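Local coordinates for ATP/GTP-binding site-containing protein A (Brucella abortus, PDB 6NTR), which acts in the periplasm, where it helps keep the bacterial cell envelope intact, at residues T191-D196 / G203-R208. Sequence-based numbering, arbitrary orientation.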
loop_
_atom_site.group_PDB
_atom_site.type_symbol
_atom_site.label_atom_id
_atom_site.label_comp_id
_atom_site.label_asym_id
_atom_site.label_seq_id
_atom_site.Cartn_x
_atom_site.Cartn_y
_atom_site.Cartn_z
ATOM N N THR A 191 0.705 -12.194 1.999
ATOM C CA THR A 191 1.073 -11.513 3.228
ATOM C C THR A 191 2.402 -10.817 2.980
ATOM O O THR A 191 3.369 -11.453 2.559
ATOM C CB THR A 191 1.172 -12.501 4.399
ATOM O OG1 THR A 191 -0.107 -13.098 4.641
ATOM C CG2 THR A 191 1.627 -11.805 5.658
ATOM N N ILE A 192 2.447 -9.515 3.211
ATOM C CA ILE A 192 3.687 -8.758 3.127
ATOM C C ILE A 192 3.989 -8.217 4.514
ATOM O O ILE A 192 3.162 -7.506 5.097
ATOM C CB ILE A 192 3.595 -7.633 2.089
ATOM C CG1 ILE A 192 3.194 -8.225 0.737
ATOM C CG2 ILE A 192 4.909 -6.922 1.979
ATOM C CD1 ILE A 192 3.327 -7.280 -0.423
ATOM N N ALA A 193 5.147 -8.586 5.060
ATOM C CA ALA A 193 5.611 -8.073 6.340
ATOM C C ALA A 193 6.745 -7.095 6.094
ATOM O O ALA A 193 7.663 -7.391 5.326
ATOM C CB ALA A 193 6.074 -9.194 7.265
ATOM N N TYR A 194 6.673 -5.939 6.747
ATOM C CA TYR A 194 7.563 -4.822 6.494
ATOM C C TYR A 194 8.519 -4.696 7.666
ATOM O O TYR A 194 8.089 -4.634 8.819
ATOM C CB TYR A 194 6.763 -3.526 6.303
ATOM C CG TYR A 194 5.987 -3.379 4.988
ATOM C CD1 TYR A 194 4.876 -4.156 4.720
ATOM C CD2 TYR A 194 6.326 -2.400 4.059
ATOM C CE1 TYR A 194 4.162 -4.006 3.552
ATOM C CE2 TYR A 194 5.606 -2.240 2.887
ATOM C CZ TYR A 194 4.525 -3.049 2.642
ATOM O OH TYR A 194 3.801 -2.902 1.482
ATOM N N PHE A 195 9.798 -4.694 7.349
ATOM C CA PHE A 195 10.831 -4.641 8.349
ATOM C C PHE A 195 11.813 -3.543 8.072
ATOM O O PHE A 195 12.149 -3.258 6.937
ATOM C CB PHE A 195 11.631 -5.966 8.374
ATOM C CG PHE A 195 10.828 -7.167 8.753
ATOM C CD1 PHE A 195 10.572 -7.448 10.061
ATOM C CD2 PHE A 195 10.344 -8.010 7.798
ATOM C CE1 PHE A 195 9.830 -8.540 10.413
ATOM C CE2 PHE A 195 9.600 -9.104 8.139
ATOM C CZ PHE A 195 9.338 -9.367 9.450
ATOM N N ASP A 196 12.284 -2.950 9.143
ATOM C CA ASP A 196 13.303 -1.961 9.010
ATOM C C ASP A 196 14.458 -2.406 9.858
ATOM O O ASP A 196 14.296 -2.904 10.954
ATOM C CB ASP A 196 12.857 -0.557 9.383
ATOM C CG ASP A 196 13.796 0.478 8.852
ATOM O OD1 ASP A 196 14.285 0.303 7.730
ATOM O OD2 ASP A 196 14.072 1.448 9.553
ATOM N N GLY A 203 12.193 -8.293 16.759
ATOM C CA GLY A 203 12.394 -8.731 15.396
ATOM C C GLY A 203 11.025 -8.733 14.727
ATOM O O GLY A 203 10.781 -9.432 13.755
HETATM N N MSE A 204 10.114 -7.953 15.286
HETATM C CA MSE A 204 8.762 -7.852 14.792
HETATM C C MSE A 204 8.756 -6.990 13.587
HETATM O O MSE A 204 9.645 -6.143 13.472
HETATM C CB MSE A 204 7.924 -7.185 15.867
HETATM C CG MSE A 204 7.147 -8.198 16.691
HETATM SE SE MSE A 204 5.924 -7.275 17.917
HETATM C CE MSE A 204 4.211 -8.080 17.404
ATOM N N PRO A 205 7.803 -7.161 12.684
ATOM C CA PRO A 205 7.791 -6.259 11.529
ATOM C C PRO A 205 7.117 -4.945 11.947
ATOM O O PRO A 205 6.288 -4.980 12.843
ATOM C CB PRO A 205 6.965 -7.008 10.496
ATOM C CG PRO A 205 5.955 -7.723 11.278
ATOM C CD PRO A 205 6.627 -8.133 12.539
ATOM N N ILE A 206 7.463 -3.821 11.339
ATOM C CA ILE A 206 6.835 -2.562 11.713
ATOM C C ILE A 206 5.378 -2.532 11.272
ATOM O O ILE A 206 4.558 -1.846 11.881
ATOM C CB ILE A 206 7.617 -1.378 11.130
ATOM C CG1 ILE A 206 7.648 -1.502 9.615
ATOM C CG2 ILE A 206 9.031 -1.318 11.703
ATOM C CD1 ILE A 206 8.529 -0.519 8.958
ATOM N N TYR A 207 5.025 -3.291 10.245
ATOM C CA TYR A 207 3.673 -3.290 9.718
ATOM C C TYR A 207 3.518 -4.560 8.896
ATOM O O TYR A 207 4.480 -5.051 8.308
ATOM C CB TYR A 207 3.422 -2.011 8.897
ATOM C CG TYR A 207 2.372 -2.067 7.807
ATOM C CD1 TYR A 207 1.036 -1.793 8.081
ATOM C CD2 TYR A 207 2.721 -2.316 6.494
ATOM C CE1 TYR A 207 0.075 -1.816 7.071
ATOM C CE2 TYR A 207 1.770 -2.344 5.489
ATOM C CZ TYR A 207 0.459 -2.097 5.780
ATOM O OH TYR A 207 -0.462 -2.130 4.764
ATOM N N ARG A 208 2.311 -5.102 8.881
ATOM C CA ARG A 208 2.055 -6.337 8.164
ATOM C C ARG A 208 0.673 -6.287 7.538
ATOM O O ARG A 208 -0.294 -5.928 8.216
ATOM C CB ARG A 208 2.150 -7.527 9.108
ATOM C CG ARG A 208 1.969 -8.848 8.415
ATOM C CD ARG A 208 2.527 -9.968 9.253
ATOM N NE ARG A 208 1.731 -10.199 10.450
ATOM C CZ ARG A 208 0.478 -10.633 10.447
ATOM N NH1 ARG A 208 -0.146 -10.923 9.312
ATOM N NH2 ARG A 208 -0.152 -10.789 11.595
#
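Strands 187-195 and 207-214 form a β-hairpin of the barrel-like EipB fold, and the pairing described here lies where the two arms open into their connecting loop. Two backbone hydrogen bonds link 191-196 to 203-208. The N-H of Y194 donates to Y207 O, with Y194 N 2.8 Å from Y207 O and approaching nearly along the C=O axis, so Y194 and Y207 make an antiparallel hydrogen-bonded pair. I206 N returns a weak bond to Y194 O (2.7 Å), bent to 130° at the hydrogen. Next along, A193 faces R208 as a non-hydrogen-bonded pair, with R208 CA making a CA-H...O contact to I192 O.

Aromatic packing dominates one face of the hairpin. The Y194 and Y207 side chains run side by side in the same direction, and the CD2-CE2 edge of Y207 is turned toward the Y194 ring face in an edge-to-face pair, planes at 61°. Y207 CD2 comes within 3.3 Å of Y194 CD1. Beyond this pair, Y194 OH is hydrogen-bonded to a bound glycerol, while I206 lays CG1 against Y194 CB.

On the other face, the aliphatic part of R208 crosses T191 obliquely: its CG, anti to the backbone N (chi1 -177°), and its CD both touch T191 CG2, and CD also meets A193 CB. The chain then bends at chi3. On its other edge, strand 187-195 pairs antiparallel with strand 159-165, where F195 touches T162. Toward the loop, P205 CB makes a CH-pi contact over the F195 ring, 3.6 Å from its centroid and displaced toward the rim at F195 CE1.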